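Local atomic coordinates of alpha-L-arabinofuranosidase B (Aspergillus kawachii, PDB entry 6SXT), a protein that hydrolyses terminal non-reducing alpha-L-arabinofuranosides in arabinoxylan, arabinan and arabinogalactan, helping to degrade plant hemicellulose. Residues T421-A426 against S434-S439; S321-P326 against N382-S387; Y397-N402 against K414-D419. All blocks are in the same frame, centred on the assembly; numbering follows the deposited sequence.

Contact 1: residues T421-A426 against S434-S439. With NAG (2-acetamido-2-deoxy-beta-D-glucopyranose), chain D.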
loop_
_atom_site.group_PDB
_atom_site.type_symbol
_atom_site.label_atom_id
_atom_site.label_comp_id
_atom_site.label_asym_id
_atom_site.label_seq_id
_atom_site.Cartn_x
_atom_site.Cartn_y
_atom_site.Cartn_z
ATOM N N THR A 421 -5.055 12.232 7.981
ATOM C CA THR A 421 -6.257 11.783 7.257
ATOM C C THR A 421 -6.713 10.442 7.811
ATOM O O THR A 421 -5.893 9.520 7.937
ATOM C CB THR A 421 -5.970 11.716 5.755
ATOM O OG1 THR A 421 -5.589 13.006 5.292
ATOM C CG2 THR A 421 -7.166 11.286 4.959
ATOM N N PHE A 422 -7.989 10.363 8.121
ATOM C CA PHE A 422 -8.581 9.155 8.746
ATOM C C PHE A 422 -9.862 8.834 8.020
ATOM O O PHE A 422 -10.676 9.707 7.655
ATOM C CB PHE A 422 -8.797 9.381 10.242
ATOM C CG PHE A 422 -7.499 9.622 10.963
ATOM C CD1 PHE A 422 -6.711 8.603 11.471
ATOM C CD2 PHE A 422 -7.026 10.919 11.078
ATOM C CE1 PHE A 422 -5.492 8.838 12.078
ATOM C CE2 PHE A 422 -5.823 11.168 11.712
ATOM C CZ PHE A 422 -5.027 10.142 12.177
ATOM N N CYS A 423 -10.093 7.528 7.862
ATOM C CA CYS A 423 -11.216 7.006 7.090
ATOM C C CYS A 423 -12.196 6.357 8.041
ATOM O O CYS A 423 -11.845 5.408 8.739
ATOM C CB CYS A 423 -10.733 5.985 6.078
ATOM S SG CYS A 423 -9.503 6.683 4.913
ATOM N N PRO A 424 -13.434 6.880 8.177
ATOM C CA PRO A 424 -14.396 6.292 9.088
ATOM C C PRO A 424 -14.710 4.873 8.606
ATOM O O PRO A 424 -14.849 4.634 7.378
ATOM C CB PRO A 424 -15.610 7.201 9.018
ATOM C CG PRO A 424 -15.035 8.508 8.503
ATOM C CD PRO A 424 -13.920 8.119 7.564
ATOM N N GLN A 425 -14.883 4.026 9.599
ATOM C CA GLN A 425 -15.267 2.611 9.379
ATOM C C GLN A 425 -16.370 2.291 10.379
ATOM O O GLN A 425 -16.270 2.724 11.562
ATOM C CB GLN A 425 -14.045 1.743 9.598
ATOM C CG GLN A 425 -14.296 0.269 9.257
ATOM C CD GLN A 425 -13.094 -0.611 9.405
ATOM O OE1 GLN A 425 -11.931 -0.188 9.271
ATOM N NE2 GLN A 425 -13.359 -1.908 9.631
ATOM N N ALA A 426 -17.380 1.550 9.988
ATOM C CA ALA A 426 -18.391 1.095 10.960
ATOM C C ALA A 426 -17.656 0.546 12.187
ATOM O O ALA A 426 -16.778 -0.320 12.079
ATOM C CB ALA A 426 -19.286 0.068 10.286
ATOM N N SER A 434 -15.160 3.629 13.913
ATOM C CA SER A 434 -13.726 3.437 14.129
ATOM C C SER A 434 -13.029 4.338 13.102
ATOM O O SER A 434 -13.447 4.350 11.936
ATOM C CB SER A 434 -13.286 1.998 14.019
ATOM O OG SER A 434 -13.961 1.210 15.018
ATOM N N LEU A 435 -11.936 4.974 13.463
ATOM C CA LEU A 435 -11.278 5.919 12.540
ATOM C C LEU A 435 -9.935 5.323 12.116
ATOM O O LEU A 435 -8.971 5.253 12.907
ATOM C CB LEU A 435 -11.103 7.266 13.271
ATOM C CG LEU A 435 -12.423 7.978 13.561
ATOM C CD1 LEU A 435 -12.179 9.222 14.426
ATOM C CD2 LEU A 435 -13.074 8.379 12.275
ATOM N N ARG A 436 -9.893 4.810 10.873
ATOM C CA ARG A 436 -8.708 4.099 10.372
ATOM C C ARG A 436 -7.734 5.110 9.766
ATOM O O ARG A 436 -8.145 5.941 9.007
ATOM C CB ARG A 436 -9.158 3.105 9.291
ATOM C CG ARG A 436 -8.074 2.127 8.871
ATOM C CD ARG A 436 -8.560 1.061 7.899
ATOM N NE ARG A 436 -8.954 1.706 6.672
ATOM C CZ ARG A 436 -10.213 1.940 6.260
ATOM N NH1 ARG A 436 -11.260 1.545 6.960
ATOM N NH2 ARG A 436 -10.433 2.618 5.129
ATOM N N SER A 437 -6.459 4.990 10.059
ATOM C CA SER A 437 -5.421 5.823 9.429
ATOM C C SER A 437 -5.450 5.571 7.922
ATOM O O SER A 437 -5.344 4.410 7.524
ATOM C CB SER A 437 -4.093 5.576 10.002
ATOM O OG SER A 437 -3.061 6.185 9.215
ATOM N N TRP A 438 -5.547 6.618 7.104
ATOM C CA TRP A 438 -5.396 6.449 5.648
ATOM C C TRP A 438 -3.989 6.003 5.318
ATOM O O TRP A 438 -3.807 5.098 4.473
ATOM C CB TRP A 438 -5.709 7.764 4.941
ATOM C CG TRP A 438 -5.511 7.642 3.463
ATOM C CD1 TRP A 438 -6.390 7.121 2.557
ATOM C CD2 TRP A 438 -4.305 7.912 2.749
ATOM N NE1 TRP A 438 -5.809 7.069 1.324
ATOM C CE2 TRP A 438 -4.534 7.547 1.406
ATOM C CE3 TRP A 438 -3.063 8.409 3.114
ATOM C CZ2 TRP A 438 -3.548 7.658 0.429
ATOM C CZ3 TRP A 438 -2.093 8.541 2.151
ATOM C CH2 TRP A 438 -2.309 8.119 0.835
ATOM N N SER A 439 -2.953 6.581 5.941
ATOM C CA SER A 439 -1.580 6.315 5.507
ATOM C C SER A 439 -1.070 4.974 6.097
ATOM O O SER A 439 -0.198 4.347 5.482
ATOM C CB SER A 439 -0.674 7.454 5.834
ATOM O OG SER A 439 -0.628 7.665 7.229
HETATM C C1 NAG D . -19.919 -5.667 14.150
HETATM C C2 NAG D . -20.902 -5.541 15.308
HETATM C C3 NAG D . -22.284 -5.103 14.789
HETATM C C4 NAG D . -22.163 -3.861 13.888
HETATM C C5 NAG D . -20.997 -3.957 12.909
HETATM C C6 NAG D . -20.712 -2.604 12.210
HETATM C C7 NAG D . -20.251 -6.979 17.196
HETATM C C8 NAG D . -20.339 -8.326 17.826
HETATM N N2 NAG D . -20.962 -6.789 16.074
HETATM O O3 NAG D . -23.217 -4.840 15.887
HETATM O O4 NAG D . -23.407 -3.583 13.238
HETATM O O5 NAG D . -19.765 -4.383 13.519
HETATM O O6 NAG D . -20.456 -1.572 13.210
HETATM O O7 NAG D . -19.565 -6.082 17.690
HETATM O O HOH W 1 -3.290 8.783 8.425
HETATM O O HOH W 2 -13.917 2.276 6.164
#

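Contact 2: residues S321-P326 against N382-S387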
loop_
_atom_site.group_PDB
_atom_site.type_symbol
_atom_site.label_atom_id
_atom_site.label_comp_id
_atom_site.label_asym_id
_atom_site.label_seq_id
_atom_site.Cartn_x
_atom_site.Cartn_y
_atom_site.Cartn_z
ATOM N N SER A 321 -14.776 2.652 -2.399
ATOM C CA SER A 321 -15.080 3.437 -1.170
ATOM C C SER A 321 -14.132 3.040 -0.041
ATOM O O SER A 321 -14.041 1.856 0.319
ATOM C CB SER A 321 -16.509 3.231 -0.767
ATOM O OG SER A 321 -16.742 3.924 0.457
ATOM N N LEU A 322 -13.525 4.035 0.592
ATOM C CA LEU A 322 -12.711 3.857 1.802
ATOM C C LEU A 322 -13.541 3.990 3.094
ATOM O O LEU A 322 -12.960 3.776 4.158
ATOM C CB LEU A 322 -11.648 4.969 1.810
ATOM C CG LEU A 322 -10.443 4.666 0.922
ATOM C CD1 LEU A 322 -9.716 5.917 0.541
ATOM C CD2 LEU A 322 -9.489 3.661 1.565
ATOM N N VAL A 323 -14.817 4.315 3.011
ATOM C CA VAL A 323 -15.595 4.744 4.196
ATOM C C VAL A 323 -16.776 3.816 4.398
ATOM O O VAL A 323 -17.389 3.350 3.414
ATOM C CB VAL A 323 -16.036 6.202 4.014
ATOM C CG1 VAL A 323 -16.900 6.666 5.171
ATOM C CG2 VAL A 323 -14.826 7.070 3.870
ATOM N N SER A 324 -17.052 3.508 5.641
ATOM C CA SER A 324 -18.300 2.838 6.037
ATOM C C SER A 324 -18.774 3.391 7.373
ATOM O O SER A 324 -17.998 4.104 8.052
ATOM C CB SER A 324 -18.121 1.331 6.101
ATOM O OG SER A 324 -17.294 0.931 7.160
ATOM N N GLY A 325 -19.965 2.951 7.785
ATOM C CA GLY A 325 -20.513 3.387 9.078
ATOM C C GLY A 325 -21.100 4.795 8.983
ATOM O O GLY A 325 -21.263 5.378 7.915
ATOM N N PRO A 326 -21.495 5.351 10.150
ATOM C CA PRO A 326 -22.126 6.661 10.174
ATOM C C PRO A 326 -21.355 7.797 9.497
ATOM O O PRO A 326 -21.929 8.689 8.863
ATOM C CB PRO A 326 -22.269 6.937 11.671
ATOM C CG PRO A 326 -21.441 5.944 12.387
ATOM C CD PRO A 326 -21.326 4.751 11.462
ATOM N N ASN A 382 -6.887 12.718 1.262
ATOM C CA ASN A 382 -7.846 11.886 0.513
ATOM C C ASN A 382 -9.230 12.468 0.704
ATOM O O ASN A 382 -9.675 12.518 1.852
ATOM C CB ASN A 382 -7.777 10.413 0.912
ATOM C CG ASN A 382 -8.674 9.623 -0.015
ATOM O OD1 ASN A 382 -9.896 9.735 0.040
ATOM N ND2 ASN A 382 -8.067 8.829 -0.900
ATOM N N SER A 383 -9.858 12.887 -0.384
ATOM C CA SER A 383 -11.129 13.636 -0.277
ATOM C C SER A 383 -12.322 12.756 0.109
ATOM O O SER A 383 -13.366 13.314 0.399
ATOM C CB SER A 383 -11.396 14.383 -1.569
ATOM O OG SER A 383 -11.644 13.428 -2.558
ATOM N N GLN A 384 -12.222 11.408 0.136
ATOM C CA GLN A 384 -13.294 10.534 0.657
ATOM C C GLN A 384 -13.251 10.470 2.182
ATOM O O GLN A 384 -14.226 10.177 2.800
ATOM C CB GLN A 384 -13.115 9.041 0.284
ATOM C CG GLN A 384 -13.101 8.691 -1.153
ATOM C CD GLN A 384 -13.267 7.177 -1.226
ATOM O OE1 GLN A 384 -14.117 6.601 -0.549
ATOM N NE2 GLN A 384 -12.376 6.624 -2.017
ATOM N N CYS A 385 -12.083 10.716 2.750
ATOM C CA CYS A 385 -11.808 10.554 4.172
ATOM C C CYS A 385 -11.879 11.946 4.817
ATOM O O CYS A 385 -12.456 12.886 4.202
ATOM C CB CYS A 385 -10.505 9.838 4.380
ATOM S SG CYS A 385 -10.619 8.166 3.617
ATOM N N PHE A 386 -11.464 12.023 6.073
ATOM C CA PHE A 386 -11.690 13.239 6.898
ATOM C C PHE A 386 -10.421 13.565 7.672
ATOM O O PHE A 386 -9.518 12.730 7.961
ATOM C CB PHE A 386 -12.913 13.084 7.798
ATOM C CG PHE A 386 -14.188 12.895 7.031
ATOM C CD1 PHE A 386 -14.849 13.978 6.489
ATOM C CD2 PHE A 386 -14.651 11.624 6.725
ATOM C CE1 PHE A 386 -16.002 13.813 5.746
ATOM C CE2 PHE A 386 -15.798 11.459 5.981
ATOM C CZ PHE A 386 -16.469 12.544 5.471
ATOM N N SER A 387 -10.399 14.855 8.103
ATOM C CA SER A 387 -9.398 15.348 9.056
ATOM C C SER A 387 -10.155 16.086 10.180
ATOM O O SER A 387 -11.267 16.576 9.908
ATOM C CB SER A 387 -8.384 16.221 8.368
ATOM O OG SER A 387 -7.655 15.502 7.339
#

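Contact 3: residues Y397-N402 against K414-D419. With NAG (2-acetamido-2-deoxy-beta-D-glucopyranose), chain B.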
loop_
_atom_site.group_PDB
_atom_site.type_symbol
_atom_site.label_atom_id
_atom_site.label_comp_id
_atom_site.label_asym_id
_atom_site.label_seq_id
_atom_site.Cartn_x
_atom_site.Cartn_y
_atom_site.Cartn_z
ATOM N N TYR A 397 -4.772 20.026 13.583
ATOM C CA TYR A 397 -5.501 18.774 13.314
ATOM C C TYR A 397 -4.866 17.638 14.086
ATOM O O TYR A 397 -3.698 17.611 14.361
ATOM C CB TYR A 397 -5.448 18.445 11.819
ATOM C CG TYR A 397 -6.056 19.471 10.919
ATOM C CD1 TYR A 397 -5.326 20.596 10.561
ATOM C CD2 TYR A 397 -7.349 19.343 10.434
ATOM C CE1 TYR A 397 -5.862 21.559 9.739
ATOM C CE2 TYR A 397 -7.893 20.292 9.585
ATOM C CZ TYR A 397 -7.137 21.392 9.241
ATOM O OH TYR A 397 -7.691 22.320 8.406
ATOM N N ILE A 398 -5.675 16.622 14.367
ATOM C CA ILE A 398 -5.201 15.338 14.909
ATOM C C ILE A 398 -4.346 14.663 13.825
ATOM O O ILE A 398 -4.823 14.507 12.693
ATOM C CB ILE A 398 -6.364 14.435 15.345
ATOM C CG1 ILE A 398 -7.254 15.152 16.380
ATOM C CG2 ILE A 398 -5.768 13.142 15.869
ATOM C CD1 ILE A 398 -8.366 14.309 16.953
ATOM N N ARG A 399 -3.113 14.340 14.177
ATOM C CA ARG A 399 -2.171 13.657 13.258
ATOM C C ARG A 399 -1.454 12.597 14.057
ATOM O O ARG A 399 -1.218 12.735 15.272
ATOM C CB ARG A 399 -1.234 14.661 12.585
ATOM C CG ARG A 399 -0.276 15.377 13.542
ATOM C CD ARG A 399 1.007 14.642 13.843
ATOM N NE ARG A 399 1.857 14.504 12.687
ATOM C CZ ARG A 399 2.590 15.462 12.150
ATOM N NH1 ARG A 399 2.721 16.645 12.756
ATOM N NH2 ARG A 399 3.203 15.284 10.993
ATOM N N HIS A 400 -1.051 11.523 13.400
ATOM C CA HIS A 400 -0.176 10.555 14.063
ATOM C C HIS A 400 1.293 10.917 13.825
ATOM O O HIS A 400 1.672 11.436 12.746
ATOM C CB HIS A 400 -0.551 9.106 13.686
ATOM C CG HIS A 400 -0.362 8.736 12.246
ATOM N ND1 HIS A 400 0.871 8.376 11.756
ATOM C CD2 HIS A 400 -1.271 8.572 11.274
ATOM C CE1 HIS A 400 0.712 8.026 10.484
ATOM N NE2 HIS A 400 -0.592 8.190 10.152
ATOM N N TYR A 401 2.115 10.585 14.808
ATOM C CA TYR A 401 3.561 10.844 14.819
ATOM C C TYR A 401 4.182 9.868 15.797
ATOM O O TYR A 401 3.812 9.831 16.990
ATOM C CB TYR A 401 3.826 12.296 15.267
ATOM C CG TYR A 401 5.259 12.668 15.070
ATOM C CD1 TYR A 401 6.212 12.385 16.023
ATOM C CD2 TYR A 401 5.647 13.265 13.889
ATOM C CE1 TYR A 401 7.540 12.723 15.804
ATOM C CE2 TYR A 401 6.966 13.608 13.659
ATOM C CZ TYR A 401 7.902 13.332 14.630
ATOM O OH TYR A 401 9.201 13.645 14.399
ATOM N N ASN A 402 5.070 9.008 15.302
ATOM C CA ASN A 402 5.548 7.860 16.092
ATOM C C ASN A 402 4.341 7.066 16.605
ATOM O O ASN A 402 4.383 6.457 17.676
ATOM C CB ASN A 402 6.436 8.293 17.273
ATOM C CG ASN A 402 7.839 8.638 16.832
ATOM O OD1 ASN A 402 8.332 8.085 15.845
ATOM N ND2 ASN A 402 8.465 9.595 17.522
ATOM N N LYS A 414 2.669 17.381 2.167
ATOM C CA LYS A 414 2.152 16.009 1.887
ATOM C C LYS A 414 2.255 15.157 3.150
ATOM O O LYS A 414 1.280 14.449 3.502
ATOM C CB LYS A 414 2.935 15.417 0.711
ATOM C CG LYS A 414 2.599 13.950 0.457
ATOM C CD LYS A 414 3.404 13.407 -0.700
ATOM C CE LYS A 414 3.223 11.883 -0.807
ATOM N NZ LYS A 414 3.637 11.537 -2.153
ATOM N N GLN A 415 3.366 15.110 3.847
ATOM C CA GLN A 415 3.510 14.245 5.014
ATOM C C GLN A 415 2.470 14.565 6.115
ATOM O O GLN A 415 1.809 13.658 6.651
ATOM C CB GLN A 415 4.910 14.328 5.604
ATOM C CG GLN A 415 5.204 13.192 6.551
ATOM C CD GLN A 415 5.030 11.844 5.879
ATOM O OE1 GLN A 415 5.691 11.528 4.891
ATOM N NE2 GLN A 415 4.096 11.039 6.363
ATOM N N PHE A 416 2.307 15.832 6.478
ATOM C CA PHE A 416 1.277 16.203 7.462
ATOM C C PHE A 416 -0.102 15.760 6.985
ATOM O O PHE A 416 -0.864 15.158 7.746
ATOM C CB PHE A 416 1.276 17.726 7.683
ATOM C CG PHE A 416 0.314 18.123 8.761
ATOM C CD1 PHE A 416 -1.033 18.225 8.527
ATOM C CD2 PHE A 416 0.803 18.262 10.055
ATOM C CE1 PHE A 416 -1.897 18.536 9.566
ATOM C CE2 PHE A 416 -0.059 18.543 11.099
ATOM C CZ PHE A 416 -1.390 18.685 10.826
ATOM N N HIS A 417 -0.445 16.063 5.749
ATOM C CA HIS A 417 -1.759 15.722 5.166
ATOM C C HIS A 417 -2.019 14.226 5.366
ATOM O O HIS A 417 -3.125 13.844 5.808
ATOM C CB HIS A 417 -1.847 16.077 3.691
ATOM C CG HIS A 417 -1.825 17.550 3.405
ATOM N ND1 HIS A 417 -1.687 18.013 2.116
ATOM C CD2 HIS A 417 -1.906 18.635 4.214
ATOM C CE1 HIS A 417 -1.736 19.348 2.116
ATOM N NE2 HIS A 417 -1.849 19.763 3.365
ATOM N N GLU A 418 -1.027 13.428 5.004
ATOM C CA GLU A 418 -1.180 11.944 5.092
ATOM C C GLU A 418 -1.332 11.499 6.541
ATOM O O GLU A 418 -2.202 10.634 6.833
ATOM C CB GLU A 418 0.006 11.238 4.433
ATOM C CG GLU A 418 0.051 11.480 2.926
ATOM C CD GLU A 418 1.044 10.663 2.112
ATOM O OE1 GLU A 418 2.004 10.163 2.666
ATOM O OE2 GLU A 418 0.851 10.630 0.895
ATOM N N ASP A 419 -0.550 12.104 7.460
ATOM C CA ASP A 419 -0.543 11.735 8.891
ATOM C C ASP A 419 -1.842 12.210 9.562
ATOM O O ASP A 419 -2.127 11.771 10.683
ATOM C CB ASP A 419 0.609 12.467 9.608
ATOM C CG ASP A 419 2.044 12.070 9.280
ATOM O OD1 ASP A 419 2.244 11.000 8.606
ATOM O OD2 ASP A 419 3.000 12.809 9.791
HETATM C C1 NAG B . 8.560 18.352 0.075
HETATM C C2 NAG B . 7.508 19.250 0.753
HETATM C C3 NAG B . 8.187 20.505 1.356
HETATM C C4 NAG B . 9.237 20.049 2.345
HETATM C C5 NAG B . 10.209 19.053 1.681
HETATM C C6 NAG B . 11.149 18.446 2.713
HETATM C C7 NAG B . 5.216 19.104 -0.021
HETATM C C8 NAG B . 4.262 19.570 -1.032
HETATM N N2 NAG B . 6.456 19.569 -0.137
HETATM O O3 NAG B . 7.212 21.277 2.068
HETATM O O4 NAG B . 9.883 21.224 2.906
HETATM O O5 NAG B . 9.522 17.942 1.024
HETATM O O6 NAG B . 11.707 17.211 2.201
HETATM O O7 NAG B . 4.996 18.276 0.870
HETATM O O HOH W 1 -3.290 8.783 8.425
#

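Contact 1: residues T421-A426 against S434-S439
Arg436 and Gln425 cross at about a right angle on one side of a two-stranded antiparallel ribbon, the amide and guanidinium planes turned 49° apart. NH1 of Arg436 donates to OE1 of Gln425 over 3.0 Å; the oxygen lies in the guanidinium plane, whereas the donor stands above the plane of the amide. The same oxygen is also hydrogen-bonded to the hydroxyl of Tyr444. Water 2 joins the pair at the guanidinium edge, accepting from NH1 and donating to the carbonyl oxygen of Pro424, and NH2 is held by the carbonyl oxygen of Leu322. CG of Arg436 is anti to the backbone N (chi1 -169°), but a bend at chi3 (65°) turns NE off the extended line. CB of Cys423 packs over one face of the guanidinium, 3.5 Å from NH2 of Arg436.

Strands 422-426 and 434-437 form a beta hairpin of the arabinose-binding domain, whose family has the beta-trefoil fold. Cys423 and Arg436 are a hydrogen-bonded pair, with Cys423 N to Arg436 O at 2.8 Å, as are Gln425 and Ser434. Phe422 with Ser437 and Pro424 with Leu435 are non-hydrogen-bonded pairs facing the other side. There CD1 of Phe422 lies 3.7 Å from CA of Ser437, and CD2 of Leu435 reaches CA of Pro424 at 4.0 Å, while the Phe422 ring meets Phe445 edge-to-face.

Past the strand end, Trp438 N donates to Thr421 O. The two side chains run side by side, pointing the same way, with CG2 of Thr421 3.8 Å from CB of Trp438. SG of Cys423, disulfide-bonded to Cys385, makes a sulfur-aromatic contact in-plane at the indole edge, 3.9 Å from CD1 of Trp438. Water 1 donates to Thr421 O and accepts from Ser437 OG, which also bonds Tyr440 N.

Contact 2: residues S321-P326 against N382-S387
The side-chain oxygen OE1 of Gln384 accepts the backbone N-H of Leu322 at 2.9 Å from N, in a nearly straight bond (170° at the hydrogen). The donor is tilted 32° from the plane of the amide, and CA of Ser321 packs against the same oxygen at 3.4 Å. In Gln384 chi1 (-61°) puts CG anti to the carbonyl carbon, and the extended chain beyond sends CD toward the 321-326 loop. At its other end NE2 is hydrogen-bonded to the carbonyl oxygen of Gly320, so both ends of the amide group hold the same length of backbone, which should restrain its rotation.

Leu322 crosses Gln384 at about a right angle. CD1 of Leu322 reaches NE2 of Gln384 and, a little closer, ND2 of Asn382 at 3.6 Å, while CB of Leu322 sits 3.8 Å from SG of Cys385. Beside it, CG2 of Val323 presses on the backbone of the other segment, 3.3 Å from the carbonyl oxygen of Gln384. The loop is braced on its own side by OG of Ser321, which donates to Val323 O in the carbonyl plane, on a lone pair.

Cys385 is disulfide-bonded to Cys423, tying the 382-387 segment to strand 422-426, and Leu322 also packs on Cys423. The loop that enters the arabinose-binding domain after strand 317-319 is thus fastened beside this disulfide. Its partner is a type I beta turn from Asn382 to Cys385, closed by Cys385 N to Asn382 O at 3.1 Å; OD1 of Asn382 accepts from Gln384 N at 2.9 Å, the hallmark of an Asx turn.

Contact 3: residues Y397-N402 against K414-D419
Arg399 folds back on itself to meet Asp419: CG takes the crowded position between backbone N and carbonyl carbon (chi1 65°), bends at chi2 and chi3 turn CD and NE back, and the guanidinium lies beside the carboxylate. In this part of the arabinose-binding domain, which belongs to a beta-trefoil family, helix 414-419 packs across strand 397-401 at 100°, and both His400 and Asp419 bind substrate. NH2 of Arg399 makes a salt bridge of 2.8 Å with OD2 of Asp419, which uses its anti lone pair and lies in the guanidinium plane. NE donates to His400 O, NH1 is hydrogen-bonded to Asn408, and CD2 of Phe416 lies over one guanidinium face, 3.7 Å from NH1 of Arg399, the ring plane 72° out of parallel.

His400 N donates to Asp419 O at 2.9 Å, joining strand to helix end. The imidazole crosses the Asp419 side chain at about a right angle and takes CA of Asp419 over its face, a CH-pi contact 4.1 Å from the ring centre. NE2 bonds Ser439. The second carboxylate oxygen, OD1 of Asp419, is met from above its plane by NE2 of Gln415 at 2.9 Å.

Overall arrangement
All three contacts belong to the arabinose-binding domain; contact 2 closes before contact 3 along the chain and contact 3 before contact 1, yet they lie side by side in space. Contacts 1 and 2, centres about 7 Å apart, are joined by the disulfide from Cys423 to Cys385, with Phe422 N also 2.8 Å from Phe386 O in a probable hydrogen bond. Contact 3 is centred about 13 Å from contact 1; water 1 links them, donating to Thr421 O and to Glu418 O. They also meet where Ser439 OG lies 3.0 Å from His400 NE2, consistent with Ser439 helping to position this substrate-binding imidazole. Contact 2 is more remote, the Cys385 and His400 side chains being about 12 Å apart.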